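Local coordinates for protein CytC3 (PDB 3GJB) that is probably a non-haem iron(II)- and 2-oxoglutarate-dependent halogenase that chlorinates an amino acid building block during natural-product biosynthesis, at residues A[122-127]-A[275-280]; A[99-104]-A[284-289]; A[264-269]-A[298-303]. All coordinates share one frame; numbering follows the deposited sequence.

Contact 1: residues A[122-127]-A[275-280]; sequences TFAHAT and TEYGDG. With AKG (2-oxoglutaric acid), chain E; ACT (acetate ion), chain G.
Asp-279 and the backbone of Ala-126 make the polar link between 122-127 and 275-280. Ala-126 N donates to Asp-279 OD2 over 2.8 Å with an N-H...O angle of 162°; the donor meets the syn side of the carboxylate, somewhat out of its plane. Asp-279 CG lies beside its own backbone N, anti to the carbonyl carbon (chi1 -74°), and this turn presents OD2 to the 125-126 corner. The same oxygen is 3.2 Å from Ala-126 CB.

Apolar contact is sparse. Ala-124 CB meets Tyr-277 CE2 at 3.9 Å, approaching the ring obliquely, and Ala-126 CB lies over Gly-278 CA. Tyr-277 and Gly-278 together face Ile-281, a classic beta bulge in the hairpin of strands 276-278 and 281-282; Tyr-277 also packs edge-to-face with Tyr-268.

Ligand contacts lie along 122-127. His-125 N donates at 2.6 Å to O2 of one of two bound 2-oxoglutarate molecules, while His-125 ND1 donates to OXT of an acetate that Lys-62 also binds and that probably came from the crystallisation liquor. Within 122-127, successive amide N-H groups thus serve two acids, and Asp-279 OD2 lies 3.6 Å from O2 of this 2-oxoglutarate. Such proximity of carboxylates would probably raise the proton affinity of one of them, a cost that the two N-H donors and nearby Lys-62 could offset.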
loop_
_atom_site.group_PDB
_atom_site.type_symbol
_atom_site.label_atom_id
_atom_site.label_comp_id
_atom_site.label_asym_id
_atom_site.label_seq_id
_atom_site.Cartn_x
_atom_site.Cartn_y
_atom_site.Cartn_z
ATOM N N THR A 122 -3.226 10.507 6.074
ATOM C CA THR A 122 -2.085 9.705 6.487
ATOM C C THR A 122 -1.592 9.956 7.909
ATOM O O THR A 122 -0.454 9.622 8.241
ATOM C CB THR A 122 -0.924 9.896 5.508
ATOM O OG1 THR A 122 -0.771 11.290 5.213
ATOM C CG2 THR A 122 -1.199 9.149 4.217
ATOM N N PHE A 123 -2.443 10.537 8.751
ATOM C CA PHE A 123 -2.071 10.816 10.138
ATOM C C PHE A 123 -2.198 9.534 10.947
ATOM O O PHE A 123 -3.081 8.740 10.688
ATOM C CB PHE A 123 -3.005 11.862 10.758
ATOM C CG PHE A 123 -2.994 13.187 10.058
ATOM C CD1 PHE A 123 -1.881 14.016 10.126
ATOM C CD2 PHE A 123 -4.102 13.612 9.331
ATOM C CE1 PHE A 123 -1.871 15.251 9.479
ATOM C CE2 PHE A 123 -4.103 14.840 8.684
ATOM C CZ PHE A 123 -2.982 15.664 8.757
ATOM N N ALA A 124 -1.331 9.338 11.932
ATOM C CA ALA A 124 -1.408 8.152 12.773
ATOM C C ALA A 124 -2.660 8.280 13.634
ATOM O O ALA A 124 -2.957 9.360 14.148
ATOM C CB ALA A 124 -0.174 8.058 13.662
ATOM N N HIS A 125 -3.394 7.189 13.813
ATOM C CA HIS A 125 -4.608 7.256 14.611
ATOM C C HIS A 125 -4.325 7.512 16.085
ATOM O O HIS A 125 -4.958 8.365 16.708
ATOM C CB HIS A 125 -5.437 5.968 14.464
ATOM C CG HIS A 125 -6.800 6.056 15.088
ATOM N ND1 HIS A 125 -7.681 4.995 15.114
ATOM C CD2 HIS A 125 -7.433 7.082 15.708
ATOM C CE1 HIS A 125 -8.796 5.362 15.721
ATOM N NE2 HIS A 125 -8.671 6.625 16.092
ATOM N N ALA A 126 -3.372 6.778 16.642
ATOM C CA ALA A 126 -3.033 6.918 18.057
ATOM C C ALA A 126 -2.621 8.324 18.493
ATOM O O ALA A 126 -2.934 8.747 19.608
ATOM C CB ALA A 126 -1.927 5.938 18.413
ATOM N N THR A 127 -1.941 9.058 17.619
ATOM C CA THR A 127 -1.457 10.386 17.985
ATOM C C THR A 127 -1.876 11.537 17.082
ATOM O O THR A 127 -1.730 12.702 17.453
ATOM C CB THR A 127 0.070 10.388 18.034
ATOM O OG1 THR A 127 0.581 10.141 16.715
ATOM C CG2 THR A 127 0.571 9.308 18.983
ATOM N N THR A 275 11.004 5.053 19.198
ATOM C CA THR A 275 10.920 3.663 18.770
ATOM C C THR A 275 9.433 3.328 18.857
ATOM O O THR A 275 8.805 3.010 17.850
ATOM C CB THR A 275 11.734 2.711 19.674
ATOM O OG1 THR A 275 11.245 2.771 21.017
ATOM C CG2 THR A 275 13.202 3.094 19.651
ATOM N N GLU A 276 8.877 3.428 20.064
ATOM C CA GLU A 276 7.458 3.174 20.292
ATOM C C GLU A 276 6.740 4.375 19.685
ATOM O O GLU A 276 6.839 5.487 20.201
ATOM C CB GLU A 276 7.173 3.096 21.789
ATOM C CG GLU A 276 5.881 2.389 22.133
ATOM C CD GLU A 276 5.936 0.906 21.813
ATOM O OE1 GLU A 276 6.132 0.549 20.630
ATOM O OE2 GLU A 276 5.784 0.093 22.751
ATOM N N TYR A 277 6.022 4.147 18.590
ATOM C CA TYR A 277 5.334 5.217 17.876
ATOM C C TYR A 277 3.819 5.212 18.048
ATOM O O TYR A 277 3.154 6.219 17.795
ATOM C CB TYR A 277 5.686 5.112 16.390
ATOM C CG TYR A 277 5.110 6.187 15.494
ATOM C CD1 TYR A 277 5.666 7.463 15.455
ATOM C CD2 TYR A 277 4.032 5.911 14.653
ATOM C CE1 TYR A 277 5.166 8.441 14.591
ATOM C CE2 TYR A 277 3.527 6.878 13.790
ATOM C CZ TYR A 277 4.099 8.137 13.763
ATOM O OH TYR A 277 3.614 9.086 12.900
ATOM N N GLY A 278 3.269 4.080 18.473
ATOM C CA GLY A 278 1.832 3.995 18.651
ATOM C C GLY A 278 1.189 3.073 17.630
ATOM O O GLY A 278 1.755 2.822 16.566
ATOM N N ASP A 279 -0.002 2.579 17.955
ATOM C CA ASP A 279 -0.743 1.671 17.082
ATOM C C ASP A 279 0.047 0.400 16.815
ATOM O O ASP A 279 -0.181 -0.282 15.823
ATOM C CB ASP A 279 -1.097 2.355 15.754
ATOM C CG ASP A 279 -2.216 3.371 15.900
ATOM O OD1 ASP A 279 -3.290 2.995 16.411
ATOM O OD2 ASP A 279 -2.036 4.541 15.509
ATOM N N GLY A 280 0.981 0.087 17.708
ATOM C CA GLY A 280 1.776 -1.109 17.542
ATOM C C GLY A 280 3.010 -0.879 16.703
ATOM O O GLY A 280 3.859 -1.756 16.594
HETATM C C1 AKG E . -2.370 5.095 10.850
HETATM O O1 AKG E . -1.547 4.219 10.667
HETATM O O2 AKG E . -2.760 5.374 12.102
HETATM C C2 AKG E . -2.958 5.857 9.685
HETATM O O5 AKG E . -3.789 6.728 9.889
HETATM C C3 AKG E . -2.514 5.520 8.267
HETATM C C4 AKG E . -3.220 6.372 7.197
HETATM C C5 AKG E . -2.761 5.964 5.796
HETATM O O3 AKG E . -1.943 5.078 5.636
HETATM O O4 AKG E . -3.277 6.590 4.718
HETATM C C ACT G . -8.313 2.496 12.814
HETATM O O ACT G . -8.288 1.986 11.705
HETATM O OXT ACT G . -7.307 3.293 13.207
HETATM C CH3 ACT G . -9.458 2.233 13.734
#

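Contact 2: residues A[99-104]-A[284-289]. With AKG (2-oxoglutaric acid), chain E.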
loop_
_atom_site.group_PDB
_atom_site.type_symbol
_atom_site.label_atom_id
_atom_site.label_comp_id
_atom_site.label_asym_id
_atom_site.label_seq_id
_atom_site.Cartn_x
_atom_site.Cartn_y
_atom_site.Cartn_z
ATOM N N LEU A 99 9.940 5.198 -2.852
ATOM C CA LEU A 99 10.049 4.562 -1.555
ATOM C C LEU A 99 8.725 3.894 -1.216
ATOM O O LEU A 99 7.652 4.462 -1.444
ATOM C CB LEU A 99 10.339 5.590 -0.461
ATOM C CG LEU A 99 11.666 6.343 -0.477
ATOM C CD1 LEU A 99 11.689 7.341 0.686
ATOM C CD2 LEU A 99 12.813 5.341 -0.359
ATOM N N CYS A 100 8.809 2.675 -0.702
ATOM C CA CYS A 100 7.631 1.978 -0.240
ATOM C C CYS A 100 7.814 2.122 1.261
ATOM O O CYS A 100 8.717 1.523 1.841
ATOM C CB CYS A 100 7.645 0.503 -0.626
ATOM S SG CYS A 100 6.211 -0.365 0.053
ATOM N N TRP A 101 6.977 2.934 1.891
ATOM C CA TRP A 101 7.114 3.165 3.325
ATOM C C TRP A 101 6.137 2.350 4.165
ATOM O O TRP A 101 6.190 2.375 5.398
ATOM C CB TRP A 101 6.931 4.651 3.629
ATOM C CG TRP A 101 5.544 5.130 3.359
ATOM C CD1 TRP A 101 4.996 5.426 2.143
ATOM C CD2 TRP A 101 4.515 5.340 4.326
ATOM N NE1 TRP A 101 3.687 5.812 2.296
ATOM C CE2 TRP A 101 3.367 5.770 3.628
ATOM C CE3 TRP A 101 4.452 5.208 5.719
ATOM C CZ2 TRP A 101 2.164 6.068 4.279
ATOM C CZ3 TRP A 101 3.258 5.504 6.366
ATOM C CH2 TRP A 101 2.131 5.929 5.647
ATOM N N ARG A 102 5.245 1.624 3.501
ATOM C CA ARG A 102 4.285 0.808 4.231
ATOM C C ARG A 102 3.439 -0.120 3.378
ATOM O O ARG A 102 3.171 0.138 2.199
ATOM C CB ARG A 102 3.343 1.702 5.039
ATOM C CG ARG A 102 2.294 0.923 5.826
ATOM C CD ARG A 102 2.183 1.432 7.246
ATOM N NE ARG A 102 1.226 2.516 7.356
ATOM C CZ ARG A 102 1.054 3.253 8.445
ATOM N NH1 ARG A 102 1.779 3.038 9.529
ATOM N NH2 ARG A 102 0.129 4.193 8.456
ATOM N N SER A 103 3.030 -1.213 4.004
ATOM C CA SER A 103 2.150 -2.184 3.388
ATOM C C SER A 103 1.259 -2.668 4.532
ATOM O O SER A 103 1.683 -2.701 5.692
ATOM C CB SER A 103 2.933 -3.342 2.767
ATOM O OG SER A 103 3.512 -4.174 3.749
ATOM N N GLU A 104 0.014 -2.996 4.207
ATOM C CA GLU A 104 -0.938 -3.466 5.200
ATOM C C GLU A 104 -1.990 -4.321 4.520
ATOM O O GLU A 104 -2.195 -4.218 3.311
ATOM C CB GLU A 104 -1.602 -2.280 5.909
ATOM C CG GLU A 104 -2.230 -1.246 4.981
ATOM C CD GLU A 104 -2.637 0.034 5.713
ATOM O OE1 GLU A 104 -3.601 -0.006 6.509
ATOM O OE2 GLU A 104 -1.986 1.083 5.497
ATOM N N GLU A 284 12.048 1.006 15.617
ATOM C CA GLU A 284 13.380 0.431 15.796
ATOM C C GLU A 284 13.920 -0.307 14.580
ATOM O O GLU A 284 15.010 -0.003 14.092
ATOM C CB GLU A 284 13.409 -0.516 16.988
ATOM C CG GLU A 284 14.797 -1.031 17.287
ATOM C CD GLU A 284 14.810 -2.032 18.415
ATOM O OE1 GLU A 284 14.295 -1.701 19.508
ATOM O OE2 GLU A 284 15.337 -3.150 18.213
ATOM N N LYS A 285 13.174 -1.291 14.092
ATOM C CA LYS A 285 13.627 -2.042 12.934
ATOM C C LYS A 285 12.917 -1.639 11.646
ATOM O O LYS A 285 12.951 -2.367 10.654
ATOM C CB LYS A 285 13.476 -3.540 13.199
ATOM C CG LYS A 285 14.639 -4.097 13.999
ATOM C CD LYS A 285 14.477 -5.559 14.353
ATOM C CE LYS A 285 13.571 -5.734 15.556
ATOM N NZ LYS A 285 13.561 -7.145 16.042
ATOM N N TYR A 286 12.293 -0.464 11.657
ATOM C CA TYR A 286 11.592 0.027 10.484
ATOM C C TYR A 286 12.502 0.760 9.521
ATOM O O TYR A 286 13.435 1.450 9.926
ATOM C CB TYR A 286 10.463 0.995 10.860
ATOM C CG TYR A 286 9.882 1.692 9.640
ATOM C CD1 TYR A 286 8.917 1.069 8.847
ATOM C CD2 TYR A 286 10.381 2.920 9.211
ATOM C CE1 TYR A 286 8.474 1.643 7.654
ATOM C CE2 TYR A 286 9.944 3.501 8.018
ATOM C CZ TYR A 286 8.990 2.852 7.241
ATOM O OH TYR A 286 8.578 3.402 6.036
ATOM N N GLY A 287 12.194 0.628 8.238
ATOM C CA GLY A 287 12.945 1.315 7.217
ATOM C C GLY A 287 12.078 1.389 5.982
ATOM O O GLY A 287 11.280 0.490 5.738
ATOM N N ALA A 288 12.196 2.470 5.224
ATOM C CA ALA A 288 11.446 2.593 3.987
ATOM C C ALA A 288 12.323 1.852 2.979
ATOM O O ALA A 288 13.525 1.693 3.196
ATOM C CB ALA A 288 11.290 4.057 3.591
ATOM N N VAL A 289 11.733 1.394 1.884
ATOM C CA VAL A 289 12.495 0.660 0.891
ATOM C C VAL A 289 12.620 1.427 -0.408
ATOM O O VAL A 289 11.615 1.854 -0.976
ATOM C CB VAL A 289 11.839 -0.712 0.613
ATOM C CG1 VAL A 289 12.549 -1.424 -0.537
ATOM C CG2 VAL A 289 11.884 -1.561 1.871
HETATM C C1 AKG E . -2.370 5.095 10.850
HETATM O O1 AKG E . -1.547 4.219 10.667
HETATM O O2 AKG E . -2.760 5.374 12.102
HETATM C C2 AKG E . -2.958 5.857 9.685
HETATM O O5 AKG E . -3.789 6.728 9.889
HETATM C C3 AKG E . -2.514 5.520 8.267
HETATM C C4 AKG E . -3.220 6.372 7.197
HETATM C C5 AKG E . -2.761 5.964 5.796
HETATM O O3 AKG E . -1.943 5.078 5.636
HETATM O O4 AKG E . -3.277 6.590 4.718
HETATM O O HOH W 1 9.079 0.082 4.190
#
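Tyr-286 donates its hydroxyl to the backbone of Trp-101, with OH 2.7 Å from Trp-101 O and the acceptor at the ring edge, near the ring plane. The C=O...O angle of 107° shows that the phenol comes in from the flank of the carbonyl, which brings Tyr-286 OH also to 3.2 Å from Trp-101 CB. Further along, Cys-100 and Val-289 form an antiparallel hydrogen-bonded pair: Cys-100 N reaches Val-289 O at 2.9 Å and Val-289 N reaches Cys-100 O at 3.0 Å. One water donates to both Cys-100 O and Gly-287 O, so Cys-100 O accepts twice and the water links the two backbones beside the Cys-100/Val-289 pair. Leu-99 CD1 touches Ala-288 CB at 4.4 Å, while Leu-99 CD2 lies against Val-289 O.

Behind this shell, Trp-101 holds CG between its backbone N and carbonyl carbon (chi1 67°), which carries the indole away from 284-289; its NE1 is bonded to Thr-146. Arg-102 CB lies 3.7 Å above one indole face, and the Arg-102 guanidinium reaches 2-oxoglutarate through a weak bond (N-H...O 119°) from Arg-102 NH2 to O1. Glu-104 is held by a salt bridge to Arg-259, its link to Arg-102 being long.

In the six-stranded antiparallel sheet of this cupin-type fold, strand 98-108 runs between 253-262 and the outermost strand 289-292. Cys-100 and Val-289 share one sheet face, where Ile-81 of helix 75-82 packs on both.

Contact 3: residues A[264-269]-A[298-303]. With ACT (acetate ion), chain F.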
loop_
_atom_site.group_PDB
_atom_site.type_symbol
_atom_site.label_atom_id
_atom_site.label_comp_id
_atom_site.label_asym_id
_atom_site.label_seq_id
_atom_site.Cartn_x
_atom_site.Cartn_y
_atom_site.Cartn_z
ATOM N N GLN A 264 11.979 12.609 -1.883
ATOM C CA GLN A 264 12.001 13.897 -1.196
ATOM C C GLN A 264 11.002 13.962 -0.044
ATOM O O GLN A 264 11.022 14.907 0.751
ATOM C CB GLN A 264 11.696 15.044 -2.159
ATOM C CG GLN A 264 10.287 15.016 -2.707
ATOM C CD GLN A 264 10.197 14.211 -3.978
ATOM O OE1 GLN A 264 10.903 13.217 -4.147
ATOM N NE2 GLN A 264 9.319 14.628 -4.881
ATOM N N VAL A 265 10.119 12.970 0.046
ATOM C CA VAL A 265 9.129 12.959 1.115
ATOM C C VAL A 265 9.729 12.414 2.402
ATOM O O VAL A 265 10.527 11.483 2.386
ATOM C CB VAL A 265 7.894 12.114 0.725
ATOM C CG1 VAL A 265 6.916 12.026 1.892
ATOM C CG2 VAL A 265 7.220 12.726 -0.496
ATOM N N GLN A 266 9.344 13.011 3.521
ATOM C CA GLN A 266 9.828 12.569 4.818
ATOM C C GLN A 266 8.818 11.594 5.430
ATOM O O GLN A 266 7.646 11.927 5.614
ATOM C CB GLN A 266 10.018 13.775 5.744
ATOM C CG GLN A 266 10.368 13.410 7.180
ATOM C CD GLN A 266 11.744 12.772 7.305
ATOM O OE1 GLN A 266 12.759 13.400 6.990
ATOM N NE2 GLN A 266 11.783 11.524 7.764
ATOM N N VAL A 267 9.280 10.390 5.738
ATOM C CA VAL A 267 8.430 9.372 6.332
ATOM C C VAL A 267 8.637 9.393 7.832
ATOM O O VAL A 267 9.753 9.562 8.299
ATOM C CB VAL A 267 8.786 7.975 5.788
ATOM C CG1 VAL A 267 7.997 6.902 6.524
ATOM C CG2 VAL A 267 8.504 7.924 4.300
ATOM N N TYR A 268 7.555 9.227 8.587
ATOM C CA TYR A 268 7.632 9.239 10.038
ATOM C C TYR A 268 8.487 10.409 10.554
ATOM O O TYR A 268 9.453 10.218 11.296
ATOM C CB TYR A 268 8.190 7.902 10.545
ATOM C CG TYR A 268 7.252 6.729 10.334
ATOM C CD1 TYR A 268 5.951 6.752 10.846
ATOM C CD2 TYR A 268 7.662 5.595 9.629
ATOM C CE1 TYR A 268 5.081 5.677 10.663
ATOM C CE2 TYR A 268 6.798 4.506 9.438
ATOM C CZ TYR A 268 5.511 4.558 9.959
ATOM O OH TYR A 268 4.655 3.496 9.793
ATOM N N PRO A 269 8.130 11.643 10.170
ATOM C CA PRO A 269 8.892 12.808 10.620
ATOM C C PRO A 269 8.774 13.036 12.124
ATOM O O PRO A 269 7.776 12.669 12.749
ATOM C CB PRO A 269 8.278 13.948 9.819
ATOM C CG PRO A 269 6.847 13.535 9.717
ATOM C CD PRO A 269 6.964 12.058 9.370
ATOM N N GLY A 298 18.511 10.789 1.990
ATOM C CA GLY A 298 19.018 10.180 3.207
ATOM C C GLY A 298 18.320 10.624 4.486
ATOM O O GLY A 298 18.797 10.325 5.583
ATOM N N HIS A 299 17.188 11.314 4.360
ATOM C CA HIS A 299 16.452 11.790 5.534
ATOM C C HIS A 299 15.428 10.797 6.098
ATOM O O HIS A 299 14.721 11.104 7.061
ATOM C CB HIS A 299 15.757 13.125 5.220
ATOM C CG HIS A 299 14.764 13.051 4.100
ATOM N ND1 HIS A 299 14.193 14.174 3.541
ATOM C CD2 HIS A 299 14.235 11.996 3.440
ATOM C CE1 HIS A 299 13.357 13.817 2.583
ATOM N NE2 HIS A 299 13.364 12.499 2.500
ATOM N N ASN A 300 15.359 9.606 5.510
ATOM C CA ASN A 300 14.420 8.587 5.964
ATOM C C ASN A 300 15.101 7.344 6.492
ATOM O O ASN A 300 16.214 7.032 6.091
ATOM C CB ASN A 300 13.515 8.147 4.815
ATOM C CG ASN A 300 12.453 9.145 4.505
ATOM O OD1 ASN A 300 11.734 9.583 5.395
ATOM N ND2 ASN A 300 12.330 9.509 3.236
ATOM N N ARG A 301 14.434 6.642 7.401
ATOM C CA ARG A 301 14.966 5.378 7.884
ATOM C C ARG A 301 14.860 4.526 6.618
ATOM O O ARG A 301 13.831 4.553 5.932
ATOM C CB ARG A 301 14.082 4.772 8.975
ATOM C CG ARG A 301 14.151 5.448 10.329
ATOM C CD ARG A 301 13.532 4.547 11.387
ATOM N NE ARG A 301 13.468 5.155 12.719
ATOM C CZ ARG A 301 12.889 6.322 12.984
ATOM N NH1 ARG A 301 12.325 7.024 12.008
ATOM N NH2 ARG A 301 12.862 6.777 14.228
ATOM N N ILE A 302 15.908 3.781 6.297
ATOM C CA ILE A 302 15.896 2.982 5.085
ATOM C C ILE A 302 16.350 1.550 5.279
ATOM O O ILE A 302 17.274 1.274 6.046
ATOM C CB ILE A 302 16.749 3.671 3.996
ATOM C CG1 ILE A 302 15.993 4.904 3.504
ATOM C CG2 ILE A 302 17.063 2.711 2.842
ATOM C CD1 ILE A 302 16.697 5.664 2.434
ATOM N N ALA A 303 15.676 0.638 4.585
ATOM C CA ALA A 303 16.008 -0.774 4.665
ATOM C C ALA A 303 16.424 -1.274 3.293
ATOM O O ALA A 303 15.619 -1.334 2.359
ATOM C CB ALA A 303 14.814 -1.572 5.177
HETATM C C ACT F . 14.093 16.652 4.815
HETATM O O ACT F . 15.034 16.348 5.513
HETATM O OXT ACT F . 14.281 16.854 3.504
HETATM C CH3 ACT F . 12.727 16.782 5.404
#
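The imidazole of His-299 carries Gln-266 CA over one face, 4.2 Å above the plane and offset toward the rim, while at its edge Gln-264 O comes to 3.2 Å from His-299 CE1. An acetate also sits at that ring's edge, but its fit beside ND1 is strained and its bond doubtful; the firm partner of the ring is Thr-263 O, which accepts from NE2. The second flat group, the amide of Asn-300, docks on the edge of the small antiparallel sheet of strands 132-133 and 266-267, within this cupin-type fold. Asn-300 ND2 donates to Val-265 O at 2.8 Å, almost straight (N-H...O 173°), with the acceptor in the amide plane, and Asn-300 OD1 accepts from Val-267 N at 2.6 Å. One side chain thus supplies both an acceptor and a donor to the edge turned from strand 132-133, much as a neighbouring strand would, and the two bonds fix the rotation and the end-for-end sense of the amide.

The third flat group is the amide of Gln-266, its plane 63° from that of Asn-300. A bend at chi2 (67°) brings it between the two segments, where NE2 donates to His-299 O at 3.0 Å and, within its own segment, to Val-267 O at 2.9 Å. Both acceptors lie near its amide plane, so one bond ties the amide to 298-303 while the other anchors it on its own strand and fixes its rotation.

Arg-301 extends alongside toward Tyr-268, but its guanidinium is held by Thr-271 O. From strand 98-108, Leu-99 touches Asn-300, and Val-267 crosses the Asn-300 side chain at about a right angle, bringing Val-267 CB to 3.4 Å from Asn-300 OD1.

Overall arrangement
From the N terminus, 99-104 comes first and meets 284-289 some 180 residues later, closing contact 2. Within that loop lies the one closed by contact 1, from 122-127 to 275-280. Contact 3 crosses both: 264-269 falls inside the two loops, but its partner 298-303 follows their ends. Contact 2 belongs to the edge of the main sheet, contact 1 joins the loop after strand 115-116 to the hairpin at 276-282, and contact 3 ties a C-terminal loop to the small sheet. Contacts 2 and 3 probably share backbone bonds of Ala-288 with Arg-301 and Ala-303; contacts 1 and 2 meet the same 2-oxoglutarate.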